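Local coordinates for protein CHAD domain (Ricinus communis, PDB 6QV5) that probably binds inorganic polyphosphate through an all-helical CHAD domain, and carries a bound zinc ion, at residues A[106-111]-A[273-278]; A[67-72]-A[215-220]; A[184-189]-A[291-296]; A[89-94]-A[151-156]; A[127-132]-A[255-260]. All coordinates share one frame; numbering follows the deposited sequence.

The five contacts tie together helices of one all-alpha chain. Contacts 1 and 5, centres about 15 Å apart, touch where L109 CD1 meets V129 CG2; they join helices 82-108 and 122-145 to helices 265-281 and 224-260 respectively. Contacts 2 and 4, about 18 Å between centres, also touch, through R68 and S89. In sequence, contact 5 falls within the span of contact 1 and contact 4 within that of contact 2. Contact 3 touches none of the others; its nearest, contact 2, is about 8 Å away between nearest atoms, and contact 4 closes before it opens. Contacts 1 and 4 share helix 82-108, their centres about 32 Å apart. Other pairs alternate, knitting early helices to late ones.

Contact 1. Residues A[106-111]-A[273-278]; sequences ASTLPR and GYLLAQ
T108 and L275 meet methyl to methyl, CG2 of T108 lying 3.8 Å from CD2 of L275, and the two side chains cross at about a right angle. The same leucine methyl also comes within 4.2 Å of the T108 carbonyl oxygen, O. Threonine suits this buried place because it is two-sided: its methyl faces the leucine while OG1, on the other branch, is hydrogen-bonded to the backbone oxygen of V103, five residues back, where the helix widens into a pi-type turn. L275 has CG anti to its carbonyl carbon (chi1 -66°), which sends the branched end out toward T108. Nearer the surface, the Y274 hydroxyl, OH, comes no nearer than 3.9 Å to R111 O, a loose approach with no hydrogen bond. R111 curls back over its own segment, and its NE donates to S107 O at 3.0 Å, a bent bond of 137° at the hydrogen. With the chain folded back in this way, its CD lies beside the Q278 side chain. Further out, T108 and L275 both lean on A250 of helix 224-260, and L109 turns to L125 and V129 of helix 122-145. This is helix-end packing in an all-helical bundle: the tail of helix 82-108 and the turn after it are set against helix 265-281, with helix 224-260 shared beneath both.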
# COMPACT_ATOMS: atom_id res chain seq x y z
N ALA A 106 -10.15 -13.91 -3.61
CA ALA A 106 -9.04 -14.74 -4.08
C ALA A 106 -8.10 -15.29 -2.99
O ALA A 106 -7.47 -16.33 -3.22
CB ALA A 106 -8.22 -13.97 -5.11
N SER A 107 -7.98 -14.61 -1.84
CA SER A 107 -7.05 -15.03 -0.79
C SER A 107 -7.69 -15.40 0.56
O SER A 107 -7.31 -16.42 1.14
CB SER A 107 -5.98 -13.96 -0.58
OG SER A 107 -5.06 -14.29 0.44
N THR A 108 -8.62 -14.57 1.07
CA THR A 108 -9.22 -14.78 2.40
C THR A 108 -10.31 -15.87 2.43
O THR A 108 -10.29 -16.68 3.36
CB THR A 108 -9.71 -13.47 3.00
OG1 THR A 108 -8.98 -12.38 2.42
CG2 THR A 108 -9.53 -13.43 4.51
N LEU A 109 -11.25 -15.90 1.47
CA LEU A 109 -12.31 -16.91 1.44
C LEU A 109 -11.83 -18.32 1.02
O LEU A 109 -12.32 -19.28 1.63
CB LEU A 109 -13.51 -16.48 0.58
CG LEU A 109 -14.51 -15.54 1.25
CD1 LEU A 109 -15.29 -14.77 0.21
CD2 LEU A 109 -15.48 -16.29 2.16
N PRO A 110 -10.90 -18.51 0.03
CA PRO A 110 -10.50 -19.89 -0.35
C PRO A 110 -9.82 -20.73 0.73
O PRO A 110 -9.84 -21.96 0.62
CB PRO A 110 -9.57 -19.67 -1.55
CG PRO A 110 -9.93 -18.32 -2.07
CD PRO A 110 -10.23 -17.53 -0.84
N ARG A 111 -9.22 -20.09 1.77
CA ARG A 111 -8.55 -20.82 2.85
C ARG A 111 -9.55 -21.38 3.91
O ARG A 111 -9.13 -22.03 4.87
CB ARG A 111 -7.41 -20.01 3.50
CG ARG A 111 -7.78 -18.64 4.06
CD ARG A 111 -6.56 -17.87 4.56
NE ARG A 111 -5.68 -17.47 3.46
CZ ARG A 111 -4.45 -16.98 3.62
NH1 ARG A 111 -3.94 -16.83 4.84
NH2 ARG A 111 -3.72 -16.65 2.57
N GLY A 273 -17.38 -16.33 11.65
CA GLY A 273 -17.03 -17.17 12.79
C GLY A 273 -15.70 -17.86 12.58
O GLY A 273 -14.86 -17.86 13.48
N TYR A 274 -15.48 -18.39 11.35
CA TYR A 274 -14.26 -19.06 10.92
C TYR A 274 -13.06 -18.11 10.92
O TYR A 274 -11.98 -18.49 11.38
CB TYR A 274 -14.45 -19.67 9.51
CG TYR A 274 -13.43 -20.72 9.14
CD1 TYR A 274 -13.74 -22.08 9.22
CD2 TYR A 274 -12.17 -20.37 8.66
CE1 TYR A 274 -12.81 -23.06 8.86
CE2 TYR A 274 -11.23 -21.34 8.31
CZ TYR A 274 -11.55 -22.68 8.41
OH TYR A 274 -10.63 -23.63 8.05
N LEU A 275 -13.25 -16.88 10.41
CA LEU A 275 -12.20 -15.86 10.33
C LEU A 275 -11.85 -15.25 11.68
O LEU A 275 -10.67 -14.96 11.91
CB LEU A 275 -12.55 -14.78 9.29
CG LEU A 275 -12.61 -15.25 7.84
CD1 LEU A 275 -13.46 -14.32 7.00
CD2 LEU A 275 -11.22 -15.41 7.24
N LEU A 276 -12.84 -15.08 12.58
CA LEU A 276 -12.63 -14.54 13.94
C LEU A 276 -11.78 -15.50 14.76
O LEU A 276 -10.96 -15.06 15.57
CB LEU A 276 -13.97 -14.28 14.64
CG LEU A 276 -13.92 -13.37 15.87
CD1 LEU A 276 -14.20 -11.92 15.49
CD2 LEU A 276 -14.91 -13.83 16.92
N ALA A 277 -11.97 -16.82 14.55
CA ALA A 277 -11.20 -17.87 15.21
C ALA A 277 -9.77 -17.88 14.69
O ALA A 277 -8.85 -18.01 15.49
CB ALA A 277 -11.86 -19.22 14.99
N GLN A 278 -9.57 -17.69 13.36
CA GLN A 278 -8.25 -17.63 12.72
C GLN A 278 -7.42 -16.45 13.24
O GLN A 278 -6.19 -16.55 13.29
CB GLN A 278 -8.39 -17.56 11.19
CG GLN A 278 -8.68 -18.90 10.52
CD GLN A 278 -8.67 -18.79 9.02
OE1 GLN A 278 -9.54 -18.16 8.40
NE2 GLN A 278 -7.68 -19.41 8.39

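Contact 2. Residues A[67-72]-A[215-220]; sequences LRSALK and LEFFHG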
# COMPACT_ATOMS: atom_id res chain seq x y z
N LEU A 67 2.83 6.86 -4.01
CA LEU A 67 2.72 8.29 -4.25
C LEU A 67 2.43 9.05 -2.95
O LEU A 67 3.09 10.06 -2.68
CB LEU A 67 1.63 8.58 -5.31
CG LEU A 67 1.37 10.04 -5.68
CD1 LEU A 67 2.43 10.57 -6.65
CD2 LEU A 67 -0.01 10.21 -6.28
N ARG A 68 1.47 8.55 -2.14
CA ARG A 68 1.09 9.16 -0.86
C ARG A 68 2.25 9.16 0.14
O ARG A 68 2.45 10.16 0.82
CB ARG A 68 -0.15 8.48 -0.27
CG ARG A 68 -0.99 9.42 0.57
CD ARG A 68 -1.77 8.70 1.65
NE ARG A 68 -3.00 8.09 1.15
CZ ARG A 68 -4.19 8.69 1.13
NH1 ARG A 68 -4.32 9.93 1.58
NH2 ARG A 68 -5.25 8.05 0.66
N SER A 69 3.02 8.04 0.21
CA SER A 69 4.18 7.92 1.10
C SER A 69 5.32 8.83 0.64
O SER A 69 6.03 9.38 1.49
CB SER A 69 4.65 6.47 1.20
OG SER A 69 5.10 5.97 -0.05
N ALA A 70 5.47 9.03 -0.69
CA ALA A 70 6.48 9.91 -1.28
C ALA A 70 6.15 11.37 -0.95
O ALA A 70 7.06 12.15 -0.65
CB ALA A 70 6.55 9.72 -2.78
N LEU A 71 4.85 11.74 -0.96
CA LEU A 71 4.40 13.09 -0.63
C LEU A 71 4.55 13.37 0.88
O LEU A 71 4.73 14.52 1.27
CB LEU A 71 2.95 13.33 -1.09
CG LEU A 71 2.73 13.43 -2.60
CD1 LEU A 71 1.32 13.02 -2.96
CD2 LEU A 71 3.01 14.83 -3.12
N LYS A 72 4.48 12.31 1.71
CA LYS A 72 4.62 12.39 3.16
C LYS A 72 6.07 12.70 3.56
O LYS A 72 6.28 13.51 4.47
CB LYS A 72 4.13 11.09 3.83
CG LYS A 72 3.71 11.28 5.28
CD LYS A 72 2.88 10.11 5.82
CE LYS A 72 1.40 10.20 5.52
NZ LYS A 72 0.73 11.28 6.30
N LEU A 215 13.34 3.37 0.64
CA LEU A 215 14.58 2.70 0.25
C LEU A 215 14.57 2.33 -1.23
O LEU A 215 15.64 2.27 -1.85
CB LEU A 215 14.83 1.48 1.15
CG LEU A 215 16.28 1.02 1.31
CD1 LEU A 215 17.16 2.11 1.96
CD2 LEU A 215 16.35 -0.23 2.15
N GLU A 216 13.38 2.09 -1.81
CA GLU A 216 13.21 1.78 -3.23
C GLU A 216 13.34 3.06 -4.07
O GLU A 216 13.83 3.00 -5.20
CB GLU A 216 11.86 1.11 -3.50
CG GLU A 216 11.81 -0.36 -3.14
CD GLU A 216 10.44 -1.03 -3.23
OE1 GLU A 216 9.41 -0.32 -3.11
OE2 GLU A 216 10.41 -2.27 -3.41
N PHE A 217 12.91 4.21 -3.50
CA PHE A 217 12.99 5.53 -4.14
C PHE A 217 14.44 5.99 -4.26
O PHE A 217 14.84 6.44 -5.34
CB PHE A 217 12.17 6.58 -3.35
CG PHE A 217 10.67 6.39 -3.28
CD1 PHE A 217 9.97 5.86 -4.36
CD2 PHE A 217 9.96 6.81 -2.17
CE1 PHE A 217 8.58 5.71 -4.30
CE2 PHE A 217 8.57 6.65 -2.11
CZ PHE A 217 7.89 6.11 -3.17
N PHE A 218 15.22 5.87 -3.17
CA PHE A 218 16.63 6.26 -3.11
C PHE A 218 17.52 5.00 -3.20
O PHE A 218 18.50 4.88 -2.46
CB PHE A 218 16.91 7.05 -1.81
CG PHE A 218 16.09 8.31 -1.63
CD1 PHE A 218 16.47 9.51 -2.22
CD2 PHE A 218 14.95 8.31 -0.83
CE1 PHE A 218 15.73 10.68 -2.03
CE2 PHE A 218 14.20 9.47 -0.65
CZ PHE A 218 14.59 10.65 -1.24
N HIS A 219 17.19 4.09 -4.14
CA HIS A 219 17.86 2.81 -4.38
C HIS A 219 19.35 2.93 -4.74
O HIS A 219 20.18 2.25 -4.12
CB HIS A 219 17.09 1.99 -5.44
CG HIS A 219 17.78 0.74 -5.88
ND1 HIS A 219 18.31 0.61 -7.15
CD2 HIS A 219 18.02 -0.40 -5.19
CE1 HIS A 219 18.85 -0.60 -7.19
NE2 HIS A 219 18.70 -1.24 -6.04
N GLY A 220 19.68 3.77 -5.72
CA GLY A 220 21.05 3.97 -6.20
C GLY A 220 21.96 4.79 -5.30
O GLY A 220 23.11 5.05 -5.67
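This is a small, buried apolar contact in which one phenylalanine, F217 at the end of helix 198-217, reaches across to A70 and S69 near the C-terminal end of helix 54-73. The CE2 atom of F217 lies 3.7 Å from A70 CB, and CZ of the same ring is 3.9 Å from that methyl. Alanine suits the spot because its short side chain lets the ring come right up to the helix surface, where CE2 is also 4.0 Å from A70 CA. S69 stands at the ring's edge, near its plane, with OG 4.1 Å from F217 CE2. No polar bond is lost there, since OG of S69 is hydrogen-bonded to R66 O of its own helix; chi1 of 64° turns the hydroxyl back to that backbone. The ring itself is carried outward with CG anti to the carbonyl carbon (chi1 -65°), and it also touches I33 and C37 of helix 26-42. F218, the first residue to leave helical geometry, also meets I33 and packs on F174, S175 and M179 of helix 171-192. One aromatic residue at a helix terminus thus fills the junction of three helices, a form of core packing found in all-alpha bundles such as this CHAD domain.

Contact 3. Residues A[184-189]-A[291-296]; sequences KSLLKR and AGLHAL
Segment 184-189 is regular helix throughout, whereas 291-296 holds the end region of helix 286-293 and the chain that follows; their backbones come nearest at L187 and L293, whose CA atoms are 7.5 Å apart. The approach is made by leucines. L186 and L293 point toward each other and meet at their CD2 methyls, 4.4 Å apart, a loose van der Waals touch. L187 sets out to the side, but its first torsion (chi1 -106°), away from the usual staggered values, swings CD1 inward to lie 4.2 Å from the L293 backbone oxygen, O. L296 adds apolar surface beside them: its bond from backbone to side chain points toward helix 171-192, while the side chain itself also touches Y230 and A233 of helix 224-260.

The place is a packing seam of the all-helical fold, where the closing helix 286-293 lies by helix 171-192 and both rest on helix 224-260, L186 on L234 and L293 on T237. Leucine suits such a seam because the two methyls of its branched end can follow uneven helix surfaces. On the outer side, H294 folds back on the preceding turn: its ND1 donates to A291 O at 2.8 Å, with the acceptor in the imidazole plane but the donor 41° above the carbonyl plane. The CB of A295 lies over one face of that imidazole.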
# COMPACT_ATOMS: atom_id res chain seq x y z
N LYS A 184 14.28 4.83 12.89
CA LYS A 184 13.99 5.21 14.28
C LYS A 184 12.51 4.97 14.58
O LYS A 184 12.20 4.42 15.64
CB LYS A 184 14.37 6.69 14.50
CG LYS A 184 13.99 7.29 15.86
CD LYS A 184 14.48 8.73 16.01
CE LYS A 184 13.66 9.76 15.26
NZ LYS A 184 14.35 11.08 15.21
N SER A 185 11.62 5.36 13.64
CA SER A 185 10.16 5.19 13.75
C SER A 185 9.75 3.72 13.73
O SER A 185 8.92 3.32 14.54
CB SER A 185 9.45 5.96 12.64
OG SER A 185 8.04 5.93 12.80
N LEU A 186 10.35 2.92 12.81
CA LEU A 186 10.08 1.48 12.67
C LEU A 186 10.46 0.71 13.94
O LEU A 186 9.63 -0.04 14.46
CB LEU A 186 10.80 0.90 11.43
CG LEU A 186 10.87 -0.63 11.30
CD1 LEU A 186 9.55 -1.21 10.83
CD2 LEU A 186 11.97 -1.04 10.35
N LEU A 187 11.70 0.91 14.43
CA LEU A 187 12.23 0.26 15.63
C LEU A 187 11.44 0.63 16.89
O LEU A 187 11.21 -0.24 17.73
CB LEU A 187 13.72 0.57 15.80
CG LEU A 187 14.71 -0.57 15.48
CD1 LEU A 187 14.69 -0.94 14.00
CD2 LEU A 187 16.12 -0.19 15.89
N LYS A 188 11.02 1.91 17.01
CA LYS A 188 10.24 2.42 18.14
C LYS A 188 8.85 1.77 18.17
O LYS A 188 8.41 1.33 19.23
CB LYS A 188 10.10 3.96 18.06
CG LYS A 188 9.71 4.63 19.37
CD LYS A 188 8.97 5.95 19.14
CE LYS A 188 9.87 7.13 18.83
NZ LYS A 188 9.10 8.37 18.57
N ARG A 189 8.18 1.71 17.00
CA ARG A 189 6.85 1.11 16.84
C ARG A 189 6.87 -0.41 17.03
O ARG A 189 5.89 -0.95 17.54
CB ARG A 189 6.23 1.49 15.49
CG ARG A 189 5.70 2.92 15.47
CD ARG A 189 5.37 3.38 14.07
NE ARG A 189 4.82 4.74 14.06
CZ ARG A 189 4.16 5.28 13.05
NH1 ARG A 189 3.95 4.58 11.94
NH2 ARG A 189 3.70 6.52 13.13
N ALA A 291 12.28 -10.66 16.50
CA ALA A 291 13.53 -11.37 16.19
C ALA A 291 14.04 -11.06 14.77
O ALA A 291 15.24 -11.15 14.52
CB ALA A 291 13.33 -12.87 16.36
N GLY A 292 13.12 -10.71 13.88
CA GLY A 292 13.45 -10.36 12.50
C GLY A 292 13.95 -8.94 12.33
O GLY A 292 14.67 -8.65 11.38
N LEU A 293 13.58 -8.04 13.27
CA LEU A 293 13.96 -6.62 13.25
C LEU A 293 14.99 -6.19 14.32
O LEU A 293 15.50 -5.08 14.23
CB LEU A 293 12.71 -5.71 13.34
CG LEU A 293 11.54 -5.95 12.37
CD1 LEU A 293 10.28 -5.30 12.88
CD2 LEU A 293 11.84 -5.44 10.97
N HIS A 294 15.29 -7.06 15.31
CA HIS A 294 16.23 -6.75 16.40
C HIS A 294 17.68 -6.52 15.94
O HIS A 294 18.42 -5.79 16.61
CB HIS A 294 16.18 -7.81 17.52
CG HIS A 294 17.12 -8.96 17.34
ND1 HIS A 294 16.85 -9.98 16.45
CD2 HIS A 294 18.31 -9.20 17.93
CE1 HIS A 294 17.87 -10.81 16.53
NE2 HIS A 294 18.78 -10.38 17.41
N ALA A 295 18.09 -7.16 14.83
CA ALA A 295 19.45 -7.08 14.29
C ALA A 295 19.64 -5.96 13.26
O ALA A 295 20.78 -5.57 13.01
CB ALA A 295 19.83 -8.42 13.68
N LEU A 296 18.53 -5.46 12.67
CA LEU A 296 18.55 -4.43 11.64
C LEU A 296 19.21 -3.11 12.04
O LEU A 296 18.89 -2.54 13.08
CB LEU A 296 17.15 -4.15 11.08
CG LEU A 296 16.55 -5.16 10.09
CD1 LEU A 296 15.22 -4.69 9.60
CD2 LEU A 296 17.47 -5.40 8.89

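Contact 4. Residues A[89-94]-A[151-156]; sequences SWLGTE and RLMLTL
L91 and L152 give up the most surface here, and M153 adds a third apolar end. The CD2 methyl of L91 is the hub: it lies 4.0 Å from L152 CD2 and 3.9 Å from M153 CE. Both leucines have CG anti to the backbone N (chi1 179° for L91), which directs each branched end toward the other helix, where the two side chains cross obliquely. M153 brings its methyl in at about a right angle to L91, bending at chi2 and chi3; the flexible thioether chain suits a residue whose side chain starts off to one side and has to bend inward.

Such meetings of apolar side-chain ends are the ordinary core of a helical bundle, here joining helix 82-108 to helix 147-163. L152 also packs on L84, D87 and I88 of the former helix, and M153 continues to L38 and I41 of helix 26-42. L91 meets L144 of helix 122-145, while the neighbouring W90 ring makes a cation-pi interaction with R148.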
# COMPACT_ATOMS: atom_id res chain seq x y z
N SER A 89 -6.76 10.95 -1.66
CA SER A 89 -7.50 10.18 -0.65
C SER A 89 -8.75 9.55 -1.26
O SER A 89 -9.08 8.41 -0.92
CB SER A 89 -7.86 11.06 0.54
OG SER A 89 -6.69 11.52 1.20
N TRP A 90 -9.42 10.27 -2.18
CA TRP A 90 -10.60 9.81 -2.91
C TRP A 90 -10.22 8.65 -3.85
O TRP A 90 -10.91 7.64 -3.86
CB TRP A 90 -11.27 10.97 -3.67
CG TRP A 90 -12.17 10.55 -4.80
CD1 TRP A 90 -13.43 10.06 -4.70
CD2 TRP A 90 -11.85 10.57 -6.20
NE1 TRP A 90 -13.93 9.77 -5.95
CE2 TRP A 90 -12.98 10.08 -6.89
CE3 TRP A 90 -10.72 10.96 -6.94
CZ2 TRP A 90 -13.01 9.97 -8.28
CZ3 TRP A 90 -10.75 10.84 -8.32
CH2 TRP A 90 -11.89 10.36 -8.98
N LEU A 91 -9.12 8.81 -4.61
CA LEU A 91 -8.59 7.81 -5.54
C LEU A 91 -8.15 6.54 -4.80
O LEU A 91 -8.39 5.43 -5.28
CB LEU A 91 -7.44 8.41 -6.37
CG LEU A 91 -6.73 7.51 -7.40
CD1 LEU A 91 -7.67 7.04 -8.49
CD2 LEU A 91 -5.54 8.22 -8.01
N GLY A 92 -7.53 6.72 -3.63
CA GLY A 92 -7.08 5.64 -2.76
C GLY A 92 -8.22 4.82 -2.20
O GLY A 92 -8.12 3.60 -2.10
N THR A 93 -9.33 5.50 -1.85
CA THR A 93 -10.56 4.90 -1.32
C THR A 93 -11.30 4.12 -2.42
O THR A 93 -11.79 3.02 -2.16
CB THR A 93 -11.43 5.98 -0.63
OG1 THR A 93 -10.65 6.61 0.39
CG2 THR A 93 -12.72 5.43 -0.03
N GLU A 94 -11.38 4.69 -3.64
CA GLU A 94 -12.06 4.07 -4.79
C GLU A 94 -11.38 2.78 -5.24
O GLU A 94 -12.06 1.77 -5.42
CB GLU A 94 -12.22 5.06 -5.96
CG GLU A 94 -13.22 6.19 -5.72
CD GLU A 94 -14.63 5.79 -5.32
OE1 GLU A 94 -15.27 5.02 -6.07
OE2 GLU A 94 -15.09 6.25 -4.25
N ARG A 151 -7.88 15.39 -14.07
CA ARG A 151 -7.47 16.71 -13.58
C ARG A 151 -6.43 16.57 -12.48
O ARG A 151 -5.45 17.31 -12.49
CB ARG A 151 -8.67 17.55 -13.09
CG ARG A 151 -9.46 18.19 -14.23
CD ARG A 151 -10.50 19.17 -13.73
NE ARG A 151 -9.93 20.49 -13.48
CZ ARG A 151 -10.64 21.58 -13.20
NH1 ARG A 151 -10.04 22.74 -12.99
NH2 ARG A 151 -11.97 21.52 -13.14
N LEU A 152 -6.61 15.59 -11.57
CA LEU A 152 -5.69 15.30 -10.47
C LEU A 152 -4.29 14.92 -10.97
O LEU A 152 -3.31 15.48 -10.49
CB LEU A 152 -6.28 14.20 -9.55
CG LEU A 152 -5.33 13.48 -8.57
CD1 LEU A 152 -4.92 14.37 -7.42
CD2 LEU A 152 -5.96 12.21 -8.05
N MET A 153 -4.21 13.98 -11.95
CA MET A 153 -2.95 13.51 -12.54
C MET A 153 -2.20 14.63 -13.25
O MET A 153 -0.97 14.69 -13.18
CB MET A 153 -3.20 12.34 -13.51
CG MET A 153 -3.71 11.08 -12.85
SD MET A 153 -2.48 10.23 -11.82
CE MET A 153 -3.24 10.42 -10.23
N LEU A 154 -2.96 15.53 -13.91
CA LEU A 154 -2.44 16.69 -14.62
C LEU A 154 -1.94 17.76 -13.65
O LEU A 154 -0.84 18.27 -13.83
CB LEU A 154 -3.54 17.25 -15.55
CG LEU A 154 -3.15 18.35 -16.53
CD1 LEU A 154 -2.32 17.81 -17.69
CD2 LEU A 154 -4.39 19.03 -17.07
N THR A 155 -2.75 18.09 -12.61
CA THR A 155 -2.41 19.10 -11.60
C THR A 155 -1.22 18.64 -10.73
O THR A 155 -0.38 19.47 -10.40
CB THR A 155 -3.65 19.52 -10.78
OG1 THR A 155 -4.73 19.78 -11.68
CG2 THR A 155 -3.41 20.76 -9.93
N LEU A 156 -1.13 17.33 -10.41
CA LEU A 156 -0.02 16.76 -9.64
C LEU A 156 1.30 16.88 -10.41
O LEU A 156 2.30 17.29 -9.83
CB LEU A 156 -0.27 15.29 -9.26
CG LEU A 156 -0.86 15.01 -7.87
CD1 LEU A 156 -1.25 13.55 -7.75
CD2 LEU A 156 0.13 15.36 -6.76

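Contact 5. Residues A[127-132]-A[255-260]; sequences ALVQKI and QELAQQ
A nearly perpendicular helix crossing in the all-alpha CHAD fold brings helix 122-145 against the C-terminal end of helix 224-260. The short axes of 127-132 and 255-260 stand at 95° and approach to 12.4 Å, a wide spacing that large side chains bridge. L257 does this almost alone from its side, reaching into a patch made by L128, V129 and I132. L128 and L257 reach toward each other tip to tip, with L128 CD2 3.9 Å from L257 CD2. On the other branch, CD1 of L257 lies 3.8 Å from CG1 of I132, whose side chain runs past it at a slant. V129 supplies a more distant third wall, its CG2 methyl 4.2 Å from L257 CD2. In L257 the CG is anti to the backbone N (chi1 -178°), which carries both methyls well out from the helix to meet the patch.

L128 and I132 are one helical turn apart and V129 sits beside them, so the three form a single apolar face on helix 122-145; beta-branched V129 and I132 give that face firm, bulky walls. V129 and I132 continue it on to W101 of helix 82-108, and L128 reaches Q261 and A264 beyond the end of helix 224-260. The zinc ion bound by H52 and H138 is some way off, about 13 Å from the side chain of I132.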
# COMPACT_ATOMS: atom_id res chain seq x y z
N ALA A 127 -20.20 -16.56 -4.83
CA ALA A 127 -20.86 -15.97 -6.00
C ALA A 127 -21.31 -14.53 -5.69
O ALA A 127 -21.23 -13.67 -6.56
CB ALA A 127 -22.06 -16.81 -6.41
N LEU A 128 -21.77 -14.29 -4.43
CA LEU A 128 -22.20 -12.97 -3.96
C LEU A 128 -21.00 -12.03 -3.80
O LEU A 128 -21.08 -10.88 -4.22
CB LEU A 128 -23.01 -13.08 -2.65
CG LEU A 128 -23.59 -11.79 -2.05
CD1 LEU A 128 -24.70 -11.20 -2.92
CD2 LEU A 128 -24.12 -12.03 -0.65
N VAL A 129 -19.89 -12.52 -3.21
CA VAL A 129 -18.65 -11.76 -3.02
C VAL A 129 -18.05 -11.38 -4.38
O VAL A 129 -17.62 -10.24 -4.56
CB VAL A 129 -17.67 -12.48 -2.05
CG1 VAL A 129 -16.28 -11.84 -2.06
CG2 VAL A 129 -18.23 -12.51 -0.63
N GLN A 130 -18.09 -12.32 -5.36
CA GLN A 130 -17.61 -12.11 -6.74
C GLN A 130 -18.44 -11.03 -7.44
O GLN A 130 -17.88 -10.24 -8.19
CB GLN A 130 -17.66 -13.43 -7.54
CG GLN A 130 -16.77 -13.42 -8.78
CD GLN A 130 -16.77 -14.72 -9.56
OE1 GLN A 130 -17.21 -15.78 -9.08
NE2 GLN A 130 -16.25 -14.68 -10.78
N LYS A 131 -19.76 -10.99 -7.16
CA LYS A 131 -20.70 -10.01 -7.70
C LYS A 131 -20.36 -8.62 -7.16
O LYS A 131 -20.36 -7.65 -7.93
CB LYS A 131 -22.15 -10.40 -7.36
CG LYS A 131 -23.23 -9.57 -8.04
CD LYS A 131 -24.62 -9.92 -7.53
CE LYS A 131 -25.68 -9.03 -8.11
NZ LYS A 131 -27.04 -9.38 -7.60
N ILE A 132 -20.03 -8.52 -5.85
CA ILE A 132 -19.66 -7.25 -5.20
C ILE A 132 -18.31 -6.76 -5.72
O ILE A 132 -18.19 -5.59 -6.08
CB ILE A 132 -19.73 -7.32 -3.64
CG1 ILE A 132 -21.10 -7.85 -3.11
CG2 ILE A 132 -19.36 -5.98 -2.98
CD1 ILE A 132 -22.40 -7.02 -3.45
N GLN A 255 -19.56 -8.35 7.58
CA GLN A 255 -20.55 -7.78 8.51
C GLN A 255 -21.37 -6.68 7.81
O GLN A 255 -22.58 -6.59 8.03
CB GLN A 255 -19.88 -7.28 9.80
CG GLN A 255 -20.80 -6.66 10.86
CD GLN A 255 -21.92 -7.56 11.32
OE1 GLN A 255 -21.72 -8.53 12.06
NE2 GLN A 255 -23.14 -7.26 10.89
N GLU A 256 -20.71 -5.88 6.94
CA GLU A 256 -21.34 -4.82 6.13
C GLU A 256 -22.25 -5.46 5.07
O GLU A 256 -23.33 -4.94 4.80
CB GLU A 256 -20.27 -3.95 5.45
CG GLU A 256 -19.66 -2.90 6.36
CD GLU A 256 -18.46 -2.16 5.80
OE1 GLU A 256 -18.49 -1.78 4.60
OE2 GLU A 256 -17.49 -1.95 6.56
N LEU A 257 -21.81 -6.60 4.49
CA LEU A 257 -22.54 -7.37 3.49
C LEU A 257 -23.77 -8.04 4.12
O LEU A 257 -24.79 -8.18 3.44
CB LEU A 257 -21.61 -8.42 2.84
CG LEU A 257 -22.17 -9.31 1.71
CD1 LEU A 257 -22.35 -8.52 0.42
CD2 LEU A 257 -21.27 -10.50 1.46
N ALA A 258 -23.69 -8.44 5.41
CA ALA A 258 -24.78 -9.06 6.16
C ALA A 258 -25.95 -8.09 6.37
O ALA A 258 -27.11 -8.51 6.29
CB ALA A 258 -24.28 -9.56 7.50
N GLN A 259 -25.64 -6.80 6.62
CA GLN A 259 -26.63 -5.74 6.84
C GLN A 259 -27.35 -5.36 5.54
O GLN A 259 -28.56 -5.15 5.56
CB GLN A 259 -25.98 -4.50 7.48
CG GLN A 259 -25.53 -4.69 8.94
CD GLN A 259 -26.66 -4.85 9.93
OE1 GLN A 259 -26.70 -5.81 10.71
NE2 GLN A 259 -27.61 -3.92 9.94
N GLN A 260 -26.60 -5.28 4.42
CA GLN A 260 -27.15 -4.93 3.10
C GLN A 260 -27.86 -6.11 2.43
O GLN A 260 -28.88 -5.90 1.77
CB GLN A 260 -26.07 -4.34 2.18
CG GLN A 260 -25.49 -3.00 2.66
CD GLN A 260 -26.52 -1.89 2.73
OE1 GLN A 260 -27.06 -1.43 1.72
NE2 GLN A 260 -26.80 -1.43 3.95